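Local coordinates for protein exotoxin type A (Streptococcus pyogenes phage T12, PDB 1FNU) that probably acts as a secreted superantigen toxin that brings MHC class II molecules and T-cell receptors together, at residues I47-V50 and D56-K59; G52-K57 and E82-C87; E180-D185 and D203-D208. All blocks are in the same frame, centred on the assembly; numbering follows the deposited sequence.

Interaction 1 of 3, residues I47-V50 and D56-K59; sequences IYNV and DKLK
The beta hairpin of strands 45-48 and 57-61 is joined here by Tyr48 and Leu58, an antiparallel hydrogen-bonded pair at the loop end of the hairpin. Tyr48 N donates to Leu58 O at 2.7 Å, and Leu58 N returns a bond to Tyr48 O at 3.0 Å. Both are close to straight, with N-H...O angles of 160° and 168°. Leu58 O also takes a CA-H contact from Ile47 CA at 3.2 Å. Ile47 and Lys59 form the next, non-hydrogen-bonded pair. There Ile47 CG1 meets Lys59 CG at 4.1 Å. The Lys59 chain then bends away, and NZ reaches Glu61 in a salt bridge and Tyr88 O in a hydrogen bond.

The hairpin belongs to the five-stranded sheet of the OB-fold domain. Strand 45-48 is an outermost strand of that sheet within the chain. Strand 57-61 lies between it and strand 96-105. Tyr48 and Leu58 share one face of the sheet, where both touch Ile78. The other face carries Ile47 and Lys59.

Beyond Tyr48 the regular pairing stops at an inverse gamma turn centred on Asn49. Val50 still packs on the hairpin, with CG2 against Leu58 CB at 3.7 Å. Asn49 and Lys57 make the polar part of the contact. The Asn49 amide carbon CG is anti to N (chi1 175°), which carries OD1 to Lys57 NZ. This hydrogen bond measures 2.5 Å between Lys57 NZ and Asn49 OD1, a value short enough to be read with caution. NZ sits above the amide plane, away from a lone pair direction. A water donates to both Asn49 OD1 and Asp56 O and bridges the two segments. The side chain of Lys57 lies about 6 Å from a bound cadmium ion.

Interaction 2 of 3, residues G52-K57 and E82-C87; sequences GPNYDK and EYYHLC
Tyr84 and Tyr55 are brought together by different first torsions. In Tyr84 the ring stands beside the backbone N (chi1 -62°). In Tyr55 it sits between the backbone N and the carbonyl carbon (chi1 72°). The two side chains cross at about a right angle, and the phenol end of Tyr84 does most of the touching. Tyr84 OH lies 3.7 Å from Asn54 CB and 3.8 Å from Tyr55 CD1. Tyr84 OH is also 3.7 Å from Pro53 O, too long for a hydrogen bond. Tyr55 CB approaches the Tyr84 ring at its edge, 4.5 Å from Tyr84 CE1.

Each partner sits in a loop of the OB-fold domain, and each loop has a type II beta turn, Gly52 to Tyr55 and Tyr84 to Cys87. Gly52 N rests over one face of the Tyr55 ring, 3.6 Å above its plane, offset toward the rim. Tyr55 OH is hydrogen-bonded to His32 NE2. The second loop is anchored by the disulfide of Cys87 with Cys98. Asn54 packs on Asn54 of a second subunit.

The contact buries 123 Å². It rests on van der Waals touches alone, so the two loops are joined lightly and without a directional polar bond.

Interaction 3 of 3, residues E180-D185 and D203-D208; sequences ESFWFD and DNETLD
The Phe182 ring and the Glu205 carboxylate meet from opposite directions, with their planes 37° apart. Glu205 OE2 comes to the ring obliquely, 3.0 Å from Phe182 CE2 and 3.3 Å from Phe182 CD2. Glu205 CG lies over the CZ rim of one face, 3.1 Å from Phe182 CZ, on the same side as OE2. The approaches of OE2 to CE2 and of CG to CZ are both very short and should be read with caution. At the ring edge, near its plane, Leu207 CD2 touches Phe182 CZ at 3.8 Å. The ring of Phe174 also meets that of Phe182.

The Phe182 ring sits between its backbone N and carbonyl carbon (chi1 56°) and points across to the other segment. The Glu205 chain bends at its second torsion (chi2 67°), which turns the carboxylate back over its own backbone. Glu205 OE1 then accepts a weak bond from Thr206 N at 3.1 Å.

Both segments belong to the beta-grasp domain. Strand 182-185 is an outermost strand of its five-stranded sheet within the chain. Strand 206-208 pairs instead with strand 139-141 in a small two-stranded sheet. The backbones stay well apart, and the contact is made by the side chains of Phe182, Glu205 and Leu207. Ala142, at the start of helix 142-157, also touches Phe182.

The turn before strand 206-208 is held by local polar bonds. Asp203 OD1 accepts from Glu205 N at 2.9 Å, which makes an Asx turn. The bond arrives on the anti side of the carboxylate and out of its plane. Thr206 OG1 donates to Asn204 O, also at 2.9 Å. The Asn204 side chain faces the OB-fold domain, where its OD1 accepts from Val103 N and its side chain packs on Leu62.

From the N terminus, interaction 1 comes first and closes the short hairpin loop between strands 45-48 and 57-61. Interaction 2 starts from inside that loop, at 52-57, and ends at 82-87. Its span therefore crosses that of interaction 1. It closes a longer loop that carries the rest of strand 57-61, helix 65-72 and strand 75-80. The two share Asp56 and Lys57 and touch where Val50 O lies 3.5 Å from Tyr55 CE2. Both tie parts of the OB-fold domain. Interaction 3 follows in series in the beta-grasp domain, its centre about 25 Å from both other centres. It closes the loop with helix 194-197 and joins the edge of that domain's five-stranded sheet to the two-stranded sheet.

Interaction 1 of 3, residues I47-V50 and D56-K59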
loop_
_atom_site.group_PDB
_atom_site.type_symbol
_atom_site.label_atom_id
_atom_site.label_comp_id
_atom_site.label_asym_id
_atom_site.label_seq_id
_atom_site.Cartn_x
_atom_site.Cartn_y
_atom_site.Cartn_z
ATOM N N ILE A 47 9.770 -15.588 -6.627
ATOM C CA ILE A 47 8.594 -15.933 -5.836
ATOM C C ILE A 47 8.531 -17.420 -5.849
ATOM O O ILE A 47 8.786 -18.051 -6.892
ATOM C CB ILE A 47 7.338 -15.377 -6.523
ATOM C CG1 ILE A 47 7.434 -13.859 -6.532
ATOM C CG2 ILE A 47 6.067 -15.885 -5.880
ATOM C CD1 ILE A 47 6.209 -13.248 -7.187
ATOM N N TYR A 48 8.208 -17.978 -4.695
ATOM C CA TYR A 48 8.164 -19.425 -4.472
ATOM C C TYR A 48 6.822 -19.812 -3.909
ATOM O O TYR A 48 6.244 -19.123 -3.063
ATOM C CB TYR A 48 9.291 -19.926 -3.532
ATOM C CG TYR A 48 10.725 -19.836 -4.098
ATOM C CD1 TYR A 48 11.384 -18.591 -4.231
ATOM C CD2 TYR A 48 11.387 -20.981 -4.569
ATOM C CE1 TYR A 48 12.676 -18.506 -4.828
ATOM C CE2 TYR A 48 12.666 -20.901 -5.162
ATOM C CZ TYR A 48 13.301 -19.683 -5.294
ATOM O OH TYR A 48 14.541 -19.656 -5.922
ATOM N N ASN A 49 6.259 -20.855 -4.508
ATOM C CA ASN A 49 4.972 -21.319 -4.051
ATOM C C ASN A 49 5.288 -22.220 -2.861
ATOM O O ASN A 49 5.359 -23.444 -3.019
ATOM C CB ASN A 49 4.236 -22.120 -5.179
ATOM C CG ASN A 49 2.928 -22.737 -4.681
ATOM O OD1 ASN A 49 2.120 -22.011 -4.108
ATOM N ND2 ASN A 49 2.722 -24.124 -4.854
ATOM N N VAL A 50 5.586 -21.612 -1.715
ATOM C CA VAL A 50 5.899 -22.380 -0.498
ATOM C C VAL A 50 5.089 -21.789 0.671
ATOM O O VAL A 50 4.703 -20.590 0.584
ATOM C CB VAL A 50 7.411 -22.413 -0.147
ATOM C CG1 VAL A 50 8.163 -23.331 -1.081
ATOM C CG2 VAL A 50 7.984 -20.992 -0.187
ATOM N N ASP A 56 1.570 -18.263 2.322
ATOM C CA ASP A 56 1.569 -19.372 1.324
ATOM C C ASP A 56 2.140 -19.005 -0.031
ATOM O O ASP A 56 1.966 -19.733 -1.014
ATOM C CB ASP A 56 0.185 -19.976 1.112
ATOM C CG ASP A 56 -0.823 -18.945 0.895
ATOM O OD1 ASP A 56 -0.462 -17.963 0.198
ATOM O OD2 ASP A 56 -1.952 -19.118 1.416
ATOM N N LYS A 57 2.847 -17.880 -0.046
ATOM C CA LYS A 57 3.546 -17.350 -1.202
ATOM C C LYS A 57 4.737 -16.615 -0.557
ATOM O O LYS A 57 4.544 -15.862 0.410
ATOM C CB LYS A 57 2.640 -16.380 -1.968
ATOM C CG LYS A 57 1.470 -17.114 -2.678
ATOM C CD LYS A 57 2.014 -18.061 -3.799
ATOM C CE LYS A 57 0.911 -19.053 -4.309
ATOM N NZ LYS A 57 1.494 -19.937 -5.421
ATOM N N LEU A 58 5.943 -16.872 -1.031
ATOM C CA LEU A 58 7.130 -16.248 -0.456
ATOM C C LEU A 58 7.921 -15.586 -1.525
ATOM O O LEU A 58 8.178 -16.173 -2.630
ATOM C CB LEU A 58 8.004 -17.306 0.263
ATOM C CG LEU A 58 9.502 -16.979 0.670
ATOM C CD1 LEU A 58 9.527 -15.844 1.666
ATOM C CD2 LEU A 58 10.223 -18.215 1.338
ATOM N N LYS A 59 8.369 -14.381 -1.227
ATOM C CA LYS A 59 9.194 -13.688 -2.216
ATOM C C LYS A 59 10.570 -13.327 -1.631
ATOM O O LYS A 59 10.675 -12.907 -0.481
ATOM C CB LYS A 59 8.533 -12.366 -2.694
ATOM C CG LYS A 59 9.369 -11.667 -3.724
ATOM C CD LYS A 59 8.858 -10.220 -3.968
ATOM C CE LYS A 59 9.350 -9.211 -2.916
ATOM N NZ LYS A 59 9.150 -7.832 -3.381
HETATM O O HOH W 1 1.968 -22.431 -1.316
#

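Interaction 2 of 3, residues G52-K57 and E82-C87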
loop_
_atom_site.group_PDB
_atom_site.type_symbol
_atom_site.label_atom_id
_atom_site.label_comp_id
_atom_site.label_asym_id
_atom_site.label_seq_id
_atom_site.Cartn_x
_atom_site.Cartn_y
_atom_site.Cartn_z
ATOM N N GLY A 52 3.995 -21.734 5.257
ATOM C CA GLY A 52 4.440 -21.721 6.634
ATOM C C GLY A 52 3.319 -21.008 7.375
ATOM O O GLY A 52 2.271 -20.624 6.806
ATOM N N PRO A 53 3.458 -20.897 8.669
ATOM C CA PRO A 53 2.337 -20.202 9.266
ATOM C C PRO A 53 2.404 -18.741 8.866
ATOM O O PRO A 53 3.496 -18.123 8.747
ATOM C CB PRO A 53 2.480 -20.508 10.766
ATOM C CG PRO A 53 4.014 -20.681 10.975
ATOM C CD PRO A 53 4.427 -21.424 9.655
ATOM N N ASN A 54 1.219 -18.218 8.633
ATOM C CA ASN A 54 0.922 -16.881 8.191
ATOM C C ASN A 54 1.185 -16.660 6.727
ATOM O O ASN A 54 0.889 -15.562 6.269
ATOM C CB ASN A 54 1.644 -15.836 9.041
ATOM C CG ASN A 54 1.387 -16.074 10.488
ATOM O OD1 ASN A 54 0.224 -16.092 10.913
ATOM N ND2 ASN A 54 2.420 -16.355 11.245
ATOM N N TYR A 55 1.698 -17.639 5.973
ATOM C CA TYR A 55 1.887 -17.310 4.543
ATOM C C TYR A 55 1.850 -18.515 3.596
ATOM O O TYR A 55 2.042 -19.648 4.028
ATOM C CB TYR A 55 3.220 -16.585 4.306
ATOM C CG TYR A 55 4.409 -17.506 4.445
ATOM C CD1 TYR A 55 4.997 -17.737 5.682
ATOM C CD2 TYR A 55 4.911 -18.144 3.354
ATOM C CE1 TYR A 55 6.078 -18.595 5.815
ATOM C CE2 TYR A 55 6.017 -19.026 3.429
ATOM C CZ TYR A 55 6.602 -19.257 4.658
ATOM O OH TYR A 55 7.684 -20.124 4.720
ATOM N N ASP A 56 1.570 -18.263 2.322
ATOM C CA ASP A 56 1.569 -19.372 1.324
ATOM C C ASP A 56 2.140 -19.005 -0.031
ATOM O O ASP A 56 1.966 -19.733 -1.014
ATOM C CB ASP A 56 0.185 -19.976 1.112
ATOM C CG ASP A 56 -0.823 -18.945 0.895
ATOM O OD1 ASP A 56 -0.462 -17.963 0.198
ATOM O OD2 ASP A 56 -1.952 -19.118 1.416
ATOM N N LYS A 57 2.847 -17.880 -0.046
ATOM C CA LYS A 57 3.546 -17.350 -1.202
ATOM C C LYS A 57 4.737 -16.615 -0.557
ATOM O O LYS A 57 4.544 -15.862 0.410
ATOM C CB LYS A 57 2.640 -16.380 -1.968
ATOM C CG LYS A 57 1.470 -17.114 -2.678
ATOM C CD LYS A 57 2.014 -18.061 -3.799
ATOM C CE LYS A 57 0.911 -19.053 -4.309
ATOM N NZ LYS A 57 1.494 -19.937 -5.421
ATOM N N GLU A 82 11.852 -13.379 7.715
ATOM C CA GLU A 82 10.791 -12.764 6.973
ATOM C C GLU A 82 10.081 -11.570 7.614
ATOM O O GLU A 82 10.110 -11.438 8.834
ATOM C CB GLU A 82 9.733 -13.796 6.560
ATOM C CG GLU A 82 8.783 -14.210 7.603
ATOM C CD GLU A 82 9.400 -14.863 8.842
ATOM O OE1 GLU A 82 10.611 -15.151 8.975
ATOM O OE2 GLU A 82 8.654 -15.163 9.742
ATOM N N TYR A 83 9.491 -10.747 6.744
ATOM C CA TYR A 83 8.662 -9.594 7.106
ATOM C C TYR A 83 7.393 -9.618 6.266
ATOM O O TYR A 83 7.330 -10.179 5.146
ATOM C CB TYR A 83 9.348 -8.232 6.885
ATOM C CG TYR A 83 9.593 -7.855 5.446
ATOM C CD1 TYR A 83 10.728 -8.327 4.778
ATOM C CD2 TYR A 83 8.722 -7.030 4.753
ATOM C CE1 TYR A 83 11.002 -7.980 3.415
ATOM C CE2 TYR A 83 9.004 -6.653 3.356
ATOM C CZ TYR A 83 10.153 -7.154 2.730
ATOM O OH TYR A 83 10.417 -6.789 1.434
ATOM N N TYR A 84 6.376 -8.974 6.840
ATOM C CA TYR A 84 5.035 -8.883 6.279
ATOM C C TYR A 84 4.648 -7.462 5.876
ATOM O O TYR A 84 4.132 -7.232 4.763
ATOM C CB TYR A 84 4.039 -9.417 7.352
ATOM C CG TYR A 84 4.321 -10.867 7.667
ATOM C CD1 TYR A 84 3.903 -11.846 6.787
ATOM C CD2 TYR A 84 5.056 -11.255 8.774
ATOM C CE1 TYR A 84 4.180 -13.125 6.969
ATOM C CE2 TYR A 84 5.359 -12.618 8.958
ATOM C CZ TYR A 84 4.893 -13.510 8.029
ATOM O OH TYR A 84 5.065 -14.874 8.132
ATOM N N HIS A 85 4.858 -6.549 6.812
ATOM C CA HIS A 85 4.565 -5.113 6.585
ATOM C C HIS A 85 5.393 -4.620 5.387
ATOM O O HIS A 85 6.647 -4.743 5.433
ATOM C CB HIS A 85 4.949 -4.313 7.791
ATOM C CG HIS A 85 4.544 -2.871 7.663
ATOM N ND1 HIS A 85 5.411 -1.841 7.943
ATOM C CD2 HIS A 85 3.408 -2.292 7.197
ATOM C CE1 HIS A 85 4.838 -0.682 7.651
ATOM N NE2 HIS A 85 3.628 -0.922 7.189
ATOM N N LEU A 86 4.713 -4.083 4.354
ATOM C CA LEU A 86 5.303 -3.582 3.093
ATOM C C LEU A 86 5.939 -4.713 2.206
ATOM O O LEU A 86 6.836 -4.477 1.390
ATOM C CB LEU A 86 6.378 -2.520 3.327
ATOM C CG LEU A 86 5.898 -1.395 4.250
ATOM C CD1 LEU A 86 7.011 -0.349 4.486
ATOM C CD2 LEU A 86 4.573 -0.777 3.557
ATOM N N CYS A 87 5.436 -5.928 2.379
ATOM C CA CYS A 87 5.882 -7.041 1.553
ATOM C C CYS A 87 4.896 -7.072 0.387
ATOM O O CYS A 87 3.706 -7.195 0.577
ATOM C CB CYS A 87 5.751 -8.375 2.328
ATOM S SG CYS A 87 5.919 -9.926 1.323
#

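Interaction 3 of 3, residues E180-D185 and D203-D208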
loop_
_atom_site.group_PDB
_atom_site.type_symbol
_atom_site.label_atom_id
_atom_site.label_comp_id
_atom_site.label_asym_id
_atom_site.label_seq_id
_atom_site.Cartn_x
_atom_site.Cartn_y
_atom_site.Cartn_z
ATOM N N GLU A 180 37.626 -10.455 1.568
ATOM C CA GLU A 180 37.152 -9.474 2.486
ATOM C C GLU A 180 36.158 -9.904 3.645
ATOM O O GLU A 180 35.163 -10.631 3.436
ATOM C CB GLU A 180 36.659 -8.343 1.576
ATOM C CG GLU A 180 36.142 -7.078 2.188
ATOM C CD GLU A 180 36.401 -5.889 1.246
ATOM O OE1 GLU A 180 36.127 -6.095 0.038
ATOM O OE2 GLU A 180 36.882 -4.771 1.688
ATOM N N SER A 181 36.497 -9.499 4.873
ATOM C CA SER A 181 35.641 -9.765 6.044
ATOM C C SER A 181 34.451 -8.749 5.865
ATOM O O SER A 181 34.547 -7.818 5.039
ATOM C CB SER A 181 36.425 -9.440 7.335
ATOM O OG SER A 181 36.707 -8.016 7.397
ATOM N N PHE A 182 33.326 -8.951 6.569
ATOM C CA PHE A 182 32.206 -7.987 6.500
ATOM C C PHE A 182 31.369 -7.982 7.789
ATOM O O PHE A 182 31.508 -8.863 8.666
ATOM C CB PHE A 182 31.316 -8.191 5.213
ATOM C CG PHE A 182 30.759 -9.571 5.056
ATOM C CD1 PHE A 182 29.582 -9.946 5.661
ATOM C CD2 PHE A 182 31.492 -10.537 4.396
ATOM C CE1 PHE A 182 29.141 -11.266 5.625
ATOM C CE2 PHE A 182 31.079 -11.891 4.343
ATOM C CZ PHE A 182 29.899 -12.261 4.963
ATOM N N TRP A 183 30.486 -7.005 7.946
ATOM C CA TRP A 183 29.790 -7.052 9.192
ATOM C C TRP A 183 28.414 -6.476 9.035
ATOM O O TRP A 183 28.150 -5.835 8.016
ATOM C CB TRP A 183 30.594 -6.323 10.293
ATOM C CG TRP A 183 30.945 -4.957 9.940
ATOM C CD1 TRP A 183 32.099 -4.510 9.359
ATOM C CD2 TRP A 183 30.115 -3.804 10.127
ATOM N NE1 TRP A 183 32.042 -3.136 9.181
ATOM C CE2 TRP A 183 30.830 -2.684 9.643
ATOM C CE3 TRP A 183 28.826 -3.607 10.665
ATOM C CZ2 TRP A 183 30.299 -1.372 9.676
ATOM C CZ3 TRP A 183 28.296 -2.286 10.697
ATOM C CH2 TRP A 183 29.034 -1.196 10.207
ATOM N N PHE A 184 27.534 -6.798 9.992
ATOM C CA PHE A 184 26.151 -6.303 9.985
ATOM C C PHE A 184 25.902 -5.606 11.342
ATOM O O PHE A 184 26.279 -6.146 12.393
ATOM C CB PHE A 184 25.124 -7.455 9.895
ATOM C CG PHE A 184 25.266 -8.351 8.694
ATOM C CD1 PHE A 184 25.602 -7.860 7.477
ATOM C CD2 PHE A 184 25.003 -9.709 8.816
ATOM C CE1 PHE A 184 25.691 -8.723 6.377
ATOM C CE2 PHE A 184 25.093 -10.564 7.677
ATOM C CZ PHE A 184 25.434 -10.044 6.504
ATOM N N ASP A 185 25.271 -4.422 11.304
ATOM C CA ASP A 185 24.869 -3.675 12.509
ATOM C C ASP A 185 23.629 -4.349 13.154
ATOM O O ASP A 185 22.607 -4.528 12.476
ATOM C CB ASP A 185 24.503 -2.253 12.124
ATOM C CG ASP A 185 24.539 -1.347 13.285
ATOM O OD1 ASP A 185 24.152 -1.850 14.381
ATOM O OD2 ASP A 185 24.937 -0.175 13.121
ATOM N N ASP A 203 22.307 -8.971 -0.676
ATOM C CA ASP A 203 23.358 -9.381 -1.613
ATOM C C ASP A 203 23.577 -10.875 -1.557
ATOM O O ASP A 203 24.434 -11.371 -2.228
ATOM C CB ASP A 203 24.682 -8.625 -1.406
ATOM C CG ASP A 203 25.351 -8.904 -0.044
ATOM O OD1 ASP A 203 25.068 -9.934 0.649
ATOM O OD2 ASP A 203 26.224 -8.054 0.332
ATOM N N ASN A 204 22.773 -11.552 -0.737
ATOM C CA ASN A 204 22.797 -13.008 -0.624
ATOM C C ASN A 204 24.159 -13.559 -0.300
ATOM O O ASN A 204 24.462 -14.672 -0.683
ATOM C CB ASN A 204 22.313 -13.573 -1.949
ATOM C CG ASN A 204 21.778 -14.965 -1.847
ATOM O OD1 ASN A 204 20.988 -15.317 -0.956
ATOM N ND2 ASN A 204 22.154 -15.774 -2.838
ATOM N N GLU A 205 24.974 -12.779 0.410
ATOM C CA GLU A 205 26.328 -13.199 0.790
ATOM C C GLU A 205 26.360 -14.635 1.362
ATOM O O GLU A 205 25.616 -14.996 2.269
ATOM C CB GLU A 205 26.921 -12.169 1.769
ATOM C CG GLU A 205 28.289 -12.460 2.289
ATOM C CD GLU A 205 29.418 -12.413 1.227
ATOM O OE1 GLU A 205 29.347 -13.183 0.196
ATOM O OE2 GLU A 205 30.396 -11.610 1.444
ATOM N N THR A 206 27.270 -15.444 0.800
ATOM C CA THR A 206 27.386 -16.848 1.138
ATOM C C THR A 206 28.849 -17.245 1.441
ATOM O O THR A 206 29.779 -16.774 0.812
ATOM C CB THR A 206 26.823 -17.696 -0.097
ATOM O OG1 THR A 206 25.436 -17.334 -0.357
ATOM C CG2 THR A 206 26.853 -19.201 0.173
ATOM N N LEU A 207 29.061 -18.107 2.409
ATOM C CA LEU A 207 30.438 -18.479 2.635
ATOM C C LEU A 207 30.591 -19.877 3.036
ATOM O O LEU A 207 29.643 -20.543 3.355
ATOM C CB LEU A 207 31.103 -17.561 3.611
ATOM C CG LEU A 207 30.070 -17.217 4.655
ATOM C CD1 LEU A 207 29.980 -18.367 5.524
ATOM C CD2 LEU A 207 30.475 -16.007 5.386
ATOM N N ASP A 208 31.829 -20.327 2.994
ATOM C CA ASP A 208 32.135 -21.716 3.304
ATOM C C ASP A 208 32.030 -21.915 4.830
ATOM O O ASP A 208 32.801 -21.327 5.591
ATOM C CB ASP A 208 33.536 -21.882 2.740
ATOM C CG ASP A 208 34.201 -23.222 3.062
ATOM O OD1 ASP A 208 33.602 -24.017 3.825
ATOM O OD2 ASP A 208 35.349 -23.392 2.491
#